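Local coordinates for protein fatty acid synthase 1, isoform A (PDB 6FN6) that probably makes long-chain saturated fatty acids from acetyl-CoA and malonyl-CoA with NADPH, and is represented here by its dehydratase, enoylreductase and ketoreductase modifying region, at residues 267-272 with 538-543; 281-286 with 376-381; 288-293 with 403-408; 429-434 with 439-444. All blocks are in the same frame, centred on the assembly; numbering follows the deposited sequence.

Contact 1. Residues 267-272 with 538-543; sequences VPNINT and KDLISN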
loop_
_atom_site.group_PDB
_atom_site.type_symbol
_atom_site.label_atom_id
_atom_site.label_comp_id
_atom_site.label_asym_id
_atom_site.label_seq_id
_atom_site.Cartn_x
_atom_site.Cartn_y
_atom_site.Cartn_z
ATOM N N VAL A 267 -63.191 -27.714 26.818
ATOM C CA VAL A 267 -64.023 -26.573 27.172
ATOM C C VAL A 267 -65.465 -27.041 27.328
ATOM O O VAL A 267 -66.091 -27.448 26.348
ATOM C CB VAL A 267 -63.923 -25.454 26.119
ATOM C CG1 VAL A 267 -64.797 -24.265 26.509
ATOM C CG2 VAL A 267 -62.482 -25.019 25.935
ATOM N N PRO A 268 -65.998 -27.002 28.560
ATOM C CA PRO A 268 -67.410 -27.362 28.729
ATOM C C PRO A 268 -68.325 -26.446 27.924
ATOM O O PRO A 268 -68.024 -25.257 27.802
ATOM C CB PRO A 268 -67.649 -27.179 30.234
ATOM C CG PRO A 268 -66.302 -27.225 30.857
ATOM C CD PRO A 268 -65.363 -26.653 29.843
ATOM N N ASN A 269 -69.413 -26.984 27.382
ATOM C CA ASN A 269 -70.411 -26.158 26.714
ATOM C C ASN A 269 -70.851 -25.063 27.676
ATOM O O ASN A 269 -71.022 -23.906 27.291
ATOM C CB ASN A 269 -71.611 -26.992 26.264
ATOM C CG ASN A 269 -71.253 -28.017 25.197
ATOM O OD1 ASN A 269 -71.784 -29.126 25.195
ATOM N ND2 ASN A 269 -70.375 -27.642 24.273
ATOM N N ILE A 270 -71.047 -25.447 28.933
ATOM C CA ILE A 270 -71.379 -24.499 29.983
ATOM C C ILE A 270 -70.144 -24.286 30.848
ATOM O O ILE A 270 -69.837 -25.100 31.720
ATOM C CB ILE A 270 -72.580 -24.977 30.825
ATOM C CG1 ILE A 270 -73.732 -25.441 29.921
ATOM C CG2 ILE A 270 -73.041 -23.873 31.763
ATOM C CD1 ILE A 270 -74.224 -24.396 28.927
ATOM N N ASN A 271 -69.432 -23.195 30.600
ATOM C CA ASN A 271 -68.192 -22.917 31.313
ATOM C C ASN A 271 -68.355 -21.656 32.154
ATOM O O ASN A 271 -68.517 -20.560 31.619
ATOM C CB ASN A 271 -67.034 -22.768 30.326
ATOM C CG ASN A 271 -65.676 -22.871 30.993
ATOM O OD1 ASN A 271 -65.555 -23.370 32.113
ATOM N ND2 ASN A 271 -64.642 -22.417 30.296
ATOM N N THR A 272 -68.307 -21.821 33.473
ATOM C CA THR A 272 -68.492 -20.705 34.395
ATOM C C THR A 272 -67.155 -20.128 34.840
ATOM O O THR A 272 -67.100 -19.283 35.734
ATOM C CB THR A 272 -69.280 -21.132 35.644
ATOM O OG1 THR A 272 -68.553 -22.148 36.346
ATOM C CG2 THR A 272 -70.655 -21.667 35.256
ATOM N N LYS A 538 -78.532 -30.653 20.083
ATOM C CA LYS A 538 -77.777 -29.514 19.571
ATOM C C LYS A 538 -77.221 -29.811 18.183
ATOM O O LYS A 538 -76.950 -28.898 17.402
ATOM C CB LYS A 538 -76.634 -29.169 20.522
ATOM C CG LYS A 538 -77.077 -28.936 21.947
ATOM C CD LYS A 538 -75.942 -28.408 22.792
ATOM C CE LYS A 538 -76.366 -28.184 24.230
ATOM N NZ LYS A 538 -75.184 -27.952 25.107
ATOM N N ASP A 539 -77.067 -31.097 17.885
ATOM C CA ASP A 539 -76.611 -31.548 16.578
ATOM C C ASP A 539 -75.177 -31.086 16.304
ATOM O O ASP A 539 -74.834 -30.708 15.180
ATOM C CB ASP A 539 -77.554 -31.047 15.482
ATOM C CG ASP A 539 -77.450 -31.861 14.207
ATOM O OD1 ASP A 539 -77.180 -33.078 14.297
ATOM O OD2 ASP A 539 -77.642 -31.285 13.115
ATOM N N LEU A 540 -74.347 -31.120 17.344
ATOM C CA LEU A 540 -72.921 -30.839 17.208
ATOM C C LEU A 540 -72.203 -32.095 16.731
ATOM O O LEU A 540 -72.530 -33.198 17.165
ATOM C CB LEU A 540 -72.331 -30.367 18.538
ATOM C CG LEU A 540 -73.006 -29.167 19.210
ATOM C CD1 LEU A 540 -72.324 -28.861 20.532
ATOM C CD2 LEU A 540 -72.994 -27.940 18.302
ATOM N N ILE A 541 -71.226 -31.938 15.843
ATOM C CA ILE A 541 -70.529 -33.101 15.304
ATOM C C ILE A 541 -69.568 -33.663 16.345
ATOM O O ILE A 541 -69.248 -34.851 16.322
ATOM C CB ILE A 541 -69.792 -32.769 13.989
ATOM C CG1 ILE A 541 -68.674 -31.748 14.208
ATOM C CG2 ILE A 541 -70.773 -32.240 12.953
ATOM C CD1 ILE A 541 -67.678 -31.712 13.065
ATOM N N SER A 542 -69.115 -32.809 17.259
ATOM C CA SER A 542 -68.199 -33.229 18.313
ATOM C C SER A 542 -68.825 -33.086 19.700
ATOM O O SER A 542 -69.171 -31.984 20.124
ATOM C CB SER A 542 -66.906 -32.417 18.240
ATOM O OG SER A 542 -66.011 -32.805 19.267
ATOM N N ASN A 543 -68.952 -34.210 20.400
ATOM C CA ASN A 543 -69.533 -34.238 21.741
ATOM C C ASN A 543 -68.653 -35.039 22.694
ATOM O O ASN A 543 -68.549 -36.259 22.577
ATOM C CB ASN A 543 -70.941 -34.839 21.706
ATOM C CG ASN A 543 -71.863 -34.104 20.761
ATOM O OD1 ASN A 543 -72.528 -33.141 21.147
ATOM N ND2 ASN A 543 -71.908 -34.553 19.509
#
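N269 is the residue of 267-272 that reaches across to 538-543, and it does so over a wide backbone gap: the nearest alpha carbons, N269 CA and N543 CA, stay 9.5 Å apart. The chain leaves strand 257-268 at P268, takes one helix-like step at N269 and runs on as the short strand 270-271. On the other side K538 follows helix 530-536, D539 turns the chain with a positive phi of 65°, and L540 leads toward the strand that begins at S542.

The side chains of N269 and K538 come at each other from opposite directions. K538 is stretched out beyond CG, which carries NZ to 3.6 Å from N269 OD1, too far for a hydrogen bond. Q535 does the joining instead: its NE2 donates to N269 OD1 while its OE1 accepts from K538 NZ, and NZ also binds V429 O. N269 ND2 passes 4.4 Å from L540 CD1 and keeps a weak bond to Q430 OE1. The turn behind L540 is braced from within, since N543 ND2 donates to L540 O over 2.8 Å, meeting that oxygen from 47° above its carbonyl plane; the same ND2 also reaches L514 O.

W550 of strand 549-557 lies against both N269 and N543, and L540 rests on V429 of strand 426-433. With helix 496-504 behind I541 and S542, this buried contact sits where the pseudo-ketoreductase sheet meets the edge of the sheet that holds strand 270-271.

Contact 2. Residues 281-286 with 376-381; sequences KARLHA and FVFGID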
loop_
_atom_site.group_PDB
_atom_site.type_symbol
_atom_site.label_atom_id
_atom_site.label_comp_id
_atom_site.label_asym_id
_atom_site.label_seq_id
_atom_site.Cartn_x
_atom_site.Cartn_y
_atom_site.Cartn_z
ATOM N N LYS A 281 -58.397 -10.688 27.432
ATOM C CA LYS A 281 -57.954 -11.894 26.744
ATOM C C LYS A 281 -58.987 -13.010 26.881
ATOM O O LYS A 281 -59.161 -13.820 25.970
ATOM C CB LYS A 281 -56.607 -12.365 27.290
ATOM C CG LYS A 281 -55.408 -11.752 26.588
ATOM C CD LYS A 281 -54.120 -12.489 26.921
ATOM C CE LYS A 281 -54.038 -13.835 26.207
ATOM N NZ LYS A 281 -53.914 -13.697 24.726
ATOM N N ALA A 282 -59.671 -13.046 28.021
ATOM C CA ALA A 282 -60.677 -14.071 28.271
ATOM C C ALA A 282 -61.806 -13.941 27.257
ATOM O O ALA A 282 -62.276 -14.934 26.702
ATOM C CB ALA A 282 -61.214 -13.961 29.690
ATOM N N ARG A 283 -62.228 -12.704 27.011
ATOM C CA ARG A 283 -63.283 -12.427 26.044
ATOM C C ARG A 283 -62.878 -12.853 24.638
ATOM O O ARG A 283 -63.660 -13.477 23.922
ATOM C CB ARG A 283 -63.638 -10.941 26.064
ATOM C CG ARG A 283 -64.870 -10.575 25.251
ATOM C CD ARG A 283 -65.395 -9.204 25.643
ATOM N NE ARG A 283 -66.438 -8.731 24.738
ATOM C CZ ARG A 283 -66.199 -8.104 23.591
ATOM N NH1 ARG A 283 -64.951 -7.880 23.196
ATOM N NH2 ARG A 283 -67.207 -7.703 22.829
ATOM N N LEU A 284 -61.663 -12.499 24.239
ATOM C CA LEU A 284 -61.159 -12.867 22.923
ATOM C C LEU A 284 -61.166 -14.384 22.746
ATOM O O LEU A 284 -61.527 -14.886 21.683
ATOM C CB LEU A 284 -59.750 -12.310 22.708
ATOM C CG LEU A 284 -59.641 -10.789 22.541
ATOM C CD1 LEU A 284 -58.193 -10.391 22.324
ATOM C CD2 LEU A 284 -60.508 -10.268 21.400
ATOM N N HIS A 285 -60.757 -15.108 23.784
ATOM C CA HIS A 285 -60.787 -16.568 23.759
ATOM C C HIS A 285 -62.217 -17.093 23.612
ATOM O O HIS A 285 -62.469 -18.041 22.867
ATOM C CB HIS A 285 -60.144 -17.141 25.023
ATOM C CG HIS A 285 -58.650 -17.110 25.011
ATOM N ND1 HIS A 285 -57.914 -17.009 23.843
ATOM C CD2 HIS A 285 -57.743 -17.162 26.012
ATOM C CE1 HIS A 285 -56.630 -17.004 24.133
ATOM N NE2 HIS A 285 -56.495 -17.096 25.447
ATOM N N ALA A 286 -63.149 -16.478 24.330
ATOM C CA ALA A 286 -64.549 -16.865 24.241
ATOM C C ALA A 286 -65.023 -16.768 22.793
ATOM O O ALA A 286 -65.697 -17.668 22.290
ATOM C CB ALA A 286 -65.406 -15.991 25.150
ATOM N N PHE A 376 -73.500 -17.040 11.142
ATOM C CA PHE A 376 -73.692 -16.537 12.494
ATOM C C PHE A 376 -74.034 -15.053 12.518
ATOM O O PHE A 376 -73.818 -14.333 11.544
ATOM C CB PHE A 376 -72.444 -16.794 13.345
ATOM C CG PHE A 376 -71.240 -15.989 12.932
ATOM C CD1 PHE A 376 -71.070 -14.687 13.376
ATOM C CD2 PHE A 376 -70.269 -16.542 12.114
ATOM C CE1 PHE A 376 -69.964 -13.948 12.999
ATOM C CE2 PHE A 376 -69.158 -15.809 11.734
ATOM C CZ PHE A 376 -69.004 -14.512 12.181
ATOM N N VAL A 377 -74.581 -14.616 13.647
ATOM C CA VAL A 377 -74.859 -13.210 13.893
ATOM C C VAL A 377 -74.364 -12.882 15.293
ATOM O O VAL A 377 -74.744 -13.542 16.261
ATOM C CB VAL A 377 -76.359 -12.886 13.741
ATOM C CG1 VAL A 377 -76.634 -11.430 14.101
ATOM C CG2 VAL A 377 -76.824 -13.175 12.328
ATOM N N PHE A 378 -73.507 -11.873 15.397
ATOM C CA PHE A 378 -73.024 -11.428 16.695
ATOM C C PHE A 378 -73.799 -10.200 17.158
ATOM O O PHE A 378 -74.119 -9.318 16.361
ATOM C CB PHE A 378 -71.528 -11.116 16.648
ATOM C CG PHE A 378 -70.980 -10.613 17.952
ATOM C CD1 PHE A 378 -70.611 -11.497 18.952
ATOM C CD2 PHE A 378 -70.843 -9.252 18.183
ATOM C CE1 PHE A 378 -70.112 -11.035 20.155
ATOM C CE2 PHE A 378 -70.343 -8.785 19.383
ATOM C CZ PHE A 378 -69.978 -9.677 20.371
ATOM N N GLY A 379 -74.107 -10.157 18.450
ATOM C CA GLY A 379 -74.832 -9.040 19.027
ATOM C C GLY A 379 -74.614 -8.927 20.523
ATOM O O GLY A 379 -74.289 -9.912 21.186
ATOM N N ILE A 380 -74.785 -7.722 21.054
ATOM C CA ILE A 380 -74.637 -7.489 22.484
ATOM C C ILE A 380 -75.960 -6.985 23.041
ATOM O O ILE A 380 -76.558 -6.058 22.499
ATOM C CB ILE A 380 -73.492 -6.495 22.784
ATOM C CG1 ILE A 380 -72.184 -6.988 22.149
ATOM C CG2 ILE A 380 -73.339 -6.296 24.296
ATOM C CD1 ILE A 380 -70.975 -6.121 22.433
ATOM N N ASP A 381 -76.411 -7.611 24.122
ATOM C CA ASP A 381 -77.634 -7.201 24.801
ATOM C C ASP A 381 -78.850 -7.325 23.885
ATOM O O ASP A 381 -79.724 -6.459 23.877
ATOM C CB ASP A 381 -77.497 -5.764 25.311
ATOM C CG ASP A 381 -76.332 -5.596 26.266
ATOM O OD1 ASP A 381 -75.959 -6.589 26.927
ATOM O OD2 ASP A 381 -75.788 -4.474 26.358
#
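R283 carries this contact from the helix side, and it meets F378 and I380 of the strand through a single atom, NH2. The arm has to be long, because the closest alpha carbons, R283 CA and I380 CA, are 12.9 Å apart. With CG turned anti to the backbone nitrogen (chi1 -171°) and the chain extended as far as NE, the guanidinium is carried about half of that distance, and F378 and I380 reach out from the strand to meet it.

I380 CD1 lies at the guanidinium edge, close to its plane, 4.1 Å from R283 NH2. F378 CZ is 4.2 Å from the same R283 NH2, but the ring meets it obliquely, the two planes 78° apart, in plain van der Waals contact. Both strand side chains cross the arginine at about a right angle. Being two residues apart, with G379 between them, F378 and I380 point to the same face of the strand, the one turned toward the helix.

No hydrogen bond spans the two segments. The charge of R283 is met by a salt bridge from NE to E407 OE1 on the adjoining strand, and that bridge is likely to fix where the guanidinium lies against its two apolar neighbours.

V319 touches the arginine and R313 touches I380, both from loops. Deeper in, F378 packs on L287 of helix 279-296 and on I405, and F376 reaches I291, I294 and helix 320-329. Strand 374-380 itself runs between 303-309 and 402-409, with F378 bonded through the backbone to V307 and L309, and G379 to I405 and E407.

Contact 3. Residues 288-293 with 403-408; sequences DVAIQV and FLILEE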
loop_
_atom_site.group_PDB
_atom_site.type_symbol
_atom_site.label_atom_id
_atom_site.label_comp_id
_atom_site.label_asym_id
_atom_site.label_seq_id
_atom_site.Cartn_x
_atom_site.Cartn_y
_atom_site.Cartn_z
ATOM N N ASP A 288 -63.054 -16.803 20.173
ATOM C CA ASP A 288 -62.274 -17.778 19.423
ATOM C C ASP A 288 -62.913 -19.162 19.511
ATOM O O ASP A 288 -62.988 -19.885 18.520
ATOM C CB ASP A 288 -60.838 -17.822 19.938
ATOM C CG ASP A 288 -59.877 -18.419 18.930
ATOM O OD1 ASP A 288 -60.298 -19.292 18.143
ATOM O OD2 ASP A 288 -58.701 -18.004 18.918
ATOM N N VAL A 289 -63.370 -19.524 20.704
ATOM C CA VAL A 289 -64.016 -20.813 20.906
ATOM C C VAL A 289 -65.319 -20.859 20.117
ATOM O O VAL A 289 -65.650 -21.874 19.506
ATOM C CB VAL A 289 -64.270 -21.084 22.402
ATOM C CG1 VAL A 289 -65.141 -22.322 22.581
ATOM C CG2 VAL A 289 -62.960 -21.246 23.146
ATOM N N ALA A 290 -66.054 -19.753 20.132
ATOM C CA ALA A 290 -67.358 -19.697 19.484
ATOM C C ALA A 290 -67.241 -19.948 17.986
ATOM O O ALA A 290 -67.962 -20.774 17.430
ATOM C CB ALA A 290 -68.014 -18.352 19.742
ATOM N N ILE A 291 -66.332 -19.230 17.336
ATOM C CA ILE A 291 -66.148 -19.360 15.896
ATOM C C ILE A 291 -65.671 -20.770 15.565
ATOM O O ILE A 291 -66.055 -21.343 14.545
ATOM C CB ILE A 291 -65.168 -18.295 15.366
ATOM C CG1 ILE A 291 -65.763 -16.892 15.524
ATOM C CG2 ILE A 291 -64.801 -18.563 13.906
ATOM C CD1 ILE A 291 -67.005 -16.628 14.692
ATOM N N GLN A 292 -64.833 -21.327 16.430
ATOM C CA GLN A 292 -64.340 -22.684 16.235
ATOM C C GLN A 292 -65.484 -23.689 16.173
ATOM O O GLN A 292 -65.496 -24.567 15.311
ATOM C CB GLN A 292 -63.370 -23.069 17.350
ATOM C CG GLN A 292 -61.955 -22.587 17.115
ATOM C CD GLN A 292 -61.014 -22.990 18.227
ATOM O OE1 GLN A 292 -61.024 -24.136 18.675
ATOM N NE2 GLN A 292 -60.198 -22.047 18.684
ATOM N N VAL A 293 -66.435 -23.562 17.091
ATOM C CA VAL A 293 -67.581 -24.461 17.135
ATOM C C VAL A 293 -68.409 -24.311 15.860
ATOM O O VAL A 293 -68.908 -25.296 15.316
ATOM C CB VAL A 293 -68.437 -24.205 18.390
ATOM C CG1 VAL A 293 -69.722 -25.040 18.357
ATOM C CG2 VAL A 293 -67.634 -24.507 19.646
ATOM N N PHE A 403 -75.882 -20.035 13.656
ATOM C CA PHE A 403 -75.706 -19.792 15.085
ATOM C C PHE A 403 -75.990 -18.340 15.462
ATOM O O PHE A 403 -76.085 -17.469 14.599
ATOM C CB PHE A 403 -74.288 -20.161 15.515
ATOM C CG PHE A 403 -74.005 -21.635 15.467
ATOM C CD1 PHE A 403 -73.588 -22.236 14.290
ATOM C CD2 PHE A 403 -74.160 -22.422 16.595
ATOM C CE1 PHE A 403 -73.325 -23.591 14.241
ATOM C CE2 PHE A 403 -73.900 -23.777 16.553
ATOM C CZ PHE A 403 -73.482 -24.363 15.375
ATOM N N LEU A 404 -76.147 -18.099 16.760
ATOM C CA LEU A 404 -76.224 -16.744 17.291
ATOM C C LEU A 404 -75.175 -16.568 18.382
ATOM O O LEU A 404 -75.181 -17.290 19.379
ATOM C CB LEU A 404 -77.612 -16.447 17.859
ATOM C CG LEU A 404 -78.813 -16.462 16.912
ATOM C CD1 LEU A 404 -80.083 -16.204 17.704
ATOM C CD2 LEU A 404 -78.658 -15.439 15.801
ATOM N N ILE A 405 -74.273 -15.615 18.188
ATOM C CA ILE A 405 -73.287 -15.287 19.208
ATOM C C ILE A 405 -73.796 -14.062 19.954
ATOM O O ILE A 405 -73.744 -12.946 19.440
ATOM C CB ILE A 405 -71.890 -15.037 18.608
ATOM C CG1 ILE A 405 -71.503 -16.170 17.651
ATOM C CG2 ILE A 405 -70.862 -14.916 19.722
ATOM C CD1 ILE A 405 -70.205 -15.930 16.908
ATOM N N LEU A 406 -74.300 -14.275 21.164
ATOM C CA LEU A 406 -74.917 -13.199 21.928
ATOM C C LEU A 406 -74.173 -12.942 23.234
ATOM O O LEU A 406 -74.124 -13.802 24.112
ATOM C CB LEU A 406 -76.383 -13.531 22.219
ATOM C CG LEU A 406 -77.233 -13.914 21.004
ATOM C CD1 LEU A 406 -78.614 -14.369 21.440
ATOM C CD2 LEU A 406 -77.339 -12.758 20.021
ATOM N N GLU A 407 -73.587 -11.755 23.352
ATOM C CA GLU A 407 -72.984 -11.326 24.606
ATOM C C GLU A 407 -74.065 -10.651 25.435
ATOM O O GLU A 407 -74.697 -9.694 24.987
ATOM C CB GLU A 407 -71.799 -10.384 24.365
ATOM C CG GLU A 407 -71.272 -9.703 25.625
ATOM C CD GLU A 407 -69.973 -8.940 25.395
ATOM O OE1 GLU A 407 -69.262 -9.242 24.412
ATOM O OE2 GLU A 407 -69.664 -8.035 26.200
ATOM N N GLU A 408 -74.278 -11.156 26.643
ATOM C CA GLU A 408 -75.353 -10.666 27.495
ATOM C C GLU A 408 -74.850 -10.382 28.901
ATOM O O GLU A 408 -73.774 -10.837 29.288
ATOM C CB GLU A 408 -76.493 -11.691 27.557
ATOM C CG GLU A 408 -77.101 -12.043 26.209
ATOM C CD GLU A 408 -77.951 -10.930 25.638
ATOM O OE1 GLU A 408 -78.508 -10.140 26.429
ATOM O OE2 GLU A 408 -78.062 -10.845 24.398
#
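Apolar contact joins A290 and I291 of the helix to I405 of the strand, all three buried. The backbones are close here, with A290 CA 7.4 Å from I405 CA, as the small alanine side chain permits. I405 reaches up with CG1 anti to its carbonyl carbon and an extended second torsion (chi2 174°), placing CD1 4.3 Å from A290 CB. I291 starts out pointing away from the strand, but its bend at chi2 (-65°) swings CD1 back to 4.0 Å from I405 CD1, the two side chains crossing at about a right angle. V293 and F403 extend the patch more loosely, V293 CG1 standing 4.7 Å from F403 CE2.

Hydrogen bonding belongs to another side of the helix. One turn apart, Q292 NE2 donates to D288 OD1 at 2.8 Å and 161°, coming from above the carboxylate plane. Both residues also reach strand 549-557: D288 forms a salt bridge with K557, and Q292 binds R554 and the H555 carbonyl.

Overall this is a helix laid across the face of an open alpha/beta sheet. Strand 402-409 runs parallel to 374-380 and antiparallel to 438-445; this order, with one reversed strand near the edge, is that of class I methyltransferases, consistent with the pseudo-methyltransferase domain of animal fatty acid synthases.

Contact 4. Residues 429-434 with 439-444; sequences VQEQSL and VLVLAR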
loop_
_atom_site.group_PDB
_atom_site.type_symbol
_atom_site.label_atom_id
_atom_site.label_comp_id
_atom_site.label_asym_id
_atom_site.label_seq_id
_atom_site.Cartn_x
_atom_site.Cartn_y
_atom_site.Cartn_z
ATOM N N VAL A 429 -76.389 -23.562 23.062
ATOM C CA VAL A 429 -75.399 -24.581 22.755
ATOM C C VAL A 429 -74.227 -24.448 23.715
ATOM O O VAL A 429 -73.757 -25.440 24.269
ATOM C CB VAL A 429 -74.941 -24.488 21.289
ATOM C CG1 VAL A 429 -73.766 -25.424 21.029
ATOM C CG2 VAL A 429 -76.098 -24.810 20.354
ATOM N N GLN A 430 -73.751 -23.221 23.902
ATOM C CA GLN A 430 -72.664 -22.967 24.840
ATOM C C GLN A 430 -72.948 -21.736 25.691
ATOM O O GLN A 430 -73.639 -20.813 25.260
ATOM C CB GLN A 430 -71.338 -22.779 24.095
ATOM C CG GLN A 430 -70.746 -24.066 23.543
ATOM C CD GLN A 430 -69.243 -23.992 23.344
ATOM O OE1 GLN A 430 -68.540 -24.990 23.508
ATOM N NE2 GLN A 430 -68.744 -22.811 22.986
ATOM N N GLU A 431 -72.404 -21.735 26.901
ATOM C CA GLU A 431 -72.444 -20.567 27.770
ATOM C C GLU A 431 -71.079 -20.345 28.399
ATOM O O GLU A 431 -70.645 -21.119 29.252
ATOM C CB GLU A 431 -73.503 -20.720 28.862
ATOM C CG GLU A 431 -74.929 -20.566 28.368
ATOM C CD GLU A 431 -75.953 -20.879 29.442
ATOM O OE1 GLU A 431 -75.554 -21.088 30.608
ATOM O OE2 GLU A 431 -77.159 -20.903 29.121
ATOM N N GLN A 432 -70.400 -19.292 27.960
ATOM C CA GLN A 432 -69.081 -18.966 28.478
ATOM C C GLN A 432 -69.127 -17.658 29.253
ATOM O O GLN A 432 -69.600 -16.637 28.750
ATOM C CB GLN A 432 -68.056 -18.878 27.342
ATOM C CG GLN A 432 -66.676 -18.378 27.772
ATOM C CD GLN A 432 -66.049 -19.234 28.854
ATOM O OE1 GLN A 432 -65.755 -20.411 28.636
ATOM N NE2 GLN A 432 -65.838 -18.647 30.030
ATOM N N SER A 433 -68.645 -17.702 30.486
ATOM C CA SER A 433 -68.631 -16.528 31.343
ATOM C C SER A 433 -67.656 -15.498 30.792
ATOM O O SER A 433 -66.620 -15.851 30.226
ATOM C CB SER A 433 -68.244 -16.903 32.774
ATOM O OG SER A 433 -66.931 -17.434 32.818
ATOM N N LEU A 434 -68.008 -14.227 30.947
ATOM C CA LEU A 434 -67.113 -13.127 30.620
ATOM C C LEU A 434 -66.910 -12.344 31.906
ATOM O O LEU A 434 -67.361 -11.207 32.046
ATOM C CB LEU A 434 -67.699 -12.246 29.514
ATOM C CG LEU A 434 -67.915 -12.947 28.170
ATOM C CD1 LEU A 434 -68.643 -12.044 27.186
ATOM C CD2 LEU A 434 -66.583 -13.401 27.589
ATOM N N VAL A 439 -71.872 -12.855 30.090
ATOM C CA VAL A 439 -71.747 -14.204 29.553
ATOM C C VAL A 439 -71.825 -14.190 28.028
ATOM O O VAL A 439 -72.567 -13.400 27.446
ATOM C CB VAL A 439 -72.836 -15.133 30.150
ATOM C CG1 VAL A 439 -74.231 -14.614 29.815
ATOM C CG2 VAL A 439 -72.655 -16.565 29.657
ATOM N N LEU A 440 -71.055 -15.063 27.385
ATOM C CA LEU A 440 -71.153 -15.236 25.940
ATOM C C LEU A 440 -71.984 -16.483 25.641
ATOM O O LEU A 440 -71.650 -17.586 26.081
ATOM C CB LEU A 440 -69.765 -15.345 25.304
ATOM C CG LEU A 440 -69.712 -15.277 23.772
ATOM C CD1 LEU A 440 -70.143 -13.901 23.267
ATOM C CD2 LEU A 440 -68.319 -15.621 23.256
ATOM N N VAL A 441 -73.075 -16.300 24.903
ATOM C CA VAL A 441 -74.003 -17.387 24.627
ATOM C C VAL A 441 -74.001 -17.730 23.144
ATOM O O VAL A 441 -74.211 -16.865 22.292
ATOM C CB VAL A 441 -75.429 -17.026 25.097
ATOM C CG1 VAL A 441 -76.374 -18.199 24.895
ATOM C CG2 VAL A 441 -75.420 -16.595 26.557
ATOM N N LEU A 442 -73.773 -19.002 22.842
ATOM C CA LEU A 442 -73.892 -19.499 21.478
ATOM C C LEU A 442 -75.209 -20.266 21.341
ATOM O O LEU A 442 -75.412 -21.287 22.001
ATOM C CB LEU A 442 -72.699 -20.390 21.123
ATOM C CG LEU A 442 -72.603 -20.844 19.663
ATOM C CD1 LEU A 442 -72.365 -19.667 18.731
ATOM C CD2 LEU A 442 -71.508 -21.880 19.496
ATOM N N ALA A 443 -76.094 -19.775 20.478
ATOM C CA ALA A 443 -77.432 -20.345 20.348
ATOM C C ALA A 443 -77.659 -20.927 18.959
ATOM O O ALA A 443 -77.017 -20.523 17.990
ATOM C CB ALA A 443 -78.483 -19.293 20.654
ATOM N N ARG A 444 -78.594 -21.870 18.880
ATOM C CA ARG A 444 -78.884 -22.598 17.651
ATOM C C ARG A 444 -80.266 -23.241 17.759
ATOM O O ARG A 444 -80.717 -23.551 18.862
ATOM C CB ARG A 444 -77.819 -23.672 17.409
ATOM C CG ARG A 444 -77.809 -24.280 16.018
ATOM C CD ARG A 444 -76.942 -25.536 15.991
ATOM N NE ARG A 444 -76.333 -25.787 14.685
ATOM C CZ ARG A 444 -75.541 -26.822 14.417
ATOM N NH1 ARG A 444 -75.276 -27.720 15.358
ATOM N NH2 ARG A 444 -75.025 -26.971 13.205
#
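V429 and Q430 both face L442 across this antiparallel hairpin, forming a classic beta bulge. L442 O accepts twice, from V429 N at 2.7 Å and from Q430 N at 3.2 Å, the latter on a lone pair in the carbonyl plane; L442 N returns a bond to Q430 O. Farther along, Q432 and L440 form a second hydrogen-bonded pair, with Q432 N to L440 O nearly straight at 175°. This buried part is close-packed: V429 CG2 lies 3.6 Å from R444 CB, and Q430 CB 4.0 Å from L442 CB.

Toward the turn the outer side becomes more open to solvent: S433 and L434 are partly exposed, although V439 and L440 opposite them stay buried. S433 sends its hydroxyl to D274. Q432, bent at chi2 (58°), donates through NE2 to S433 O at 2.9 Å, in that carbonyl's plane, while its OE1 takes a bond from N271. L434 folds back over the partner strand, CD1 4.0 Å from L440 CB; with an alanine here, that branch would be gone and a gap would probably open between the turn, L440 and A286.

The face bearing Q430, Q432, L440 and L442 looks onto helix 279-296, where V289 and A286 sit. The other, with E431, V439 and V441, meets Y413 of helix 410-423, and E431 also salt-bridges R418. In the sheet, the hairpin lies between strands 270-271 and 402-409.

How the contacts relate
Going from the N terminus, 267-272 opens contact 1, and helix 279-296 then starts contacts 2 and 3, about two turns apart. Strand 374-380 closes contact 2; strand 402-409, its neighbour in the sheet, closes contact 3, so these two cross along the chain while sharing one helix. Contact 4 follows in series as a tight hairpin, and its strand 438-445 lies beside 402-409. Contact 1 closes last, at 538-543, enclosing the other three. It touches contact 4 directly, N269 and N271 bonding through the backbone to E431. Contacts 2 and 3 fasten the helix to two adjoining strands, and it also packs on the hairpin of contact 4; the whole insert is clasped to the pseudo-ketoreductase region.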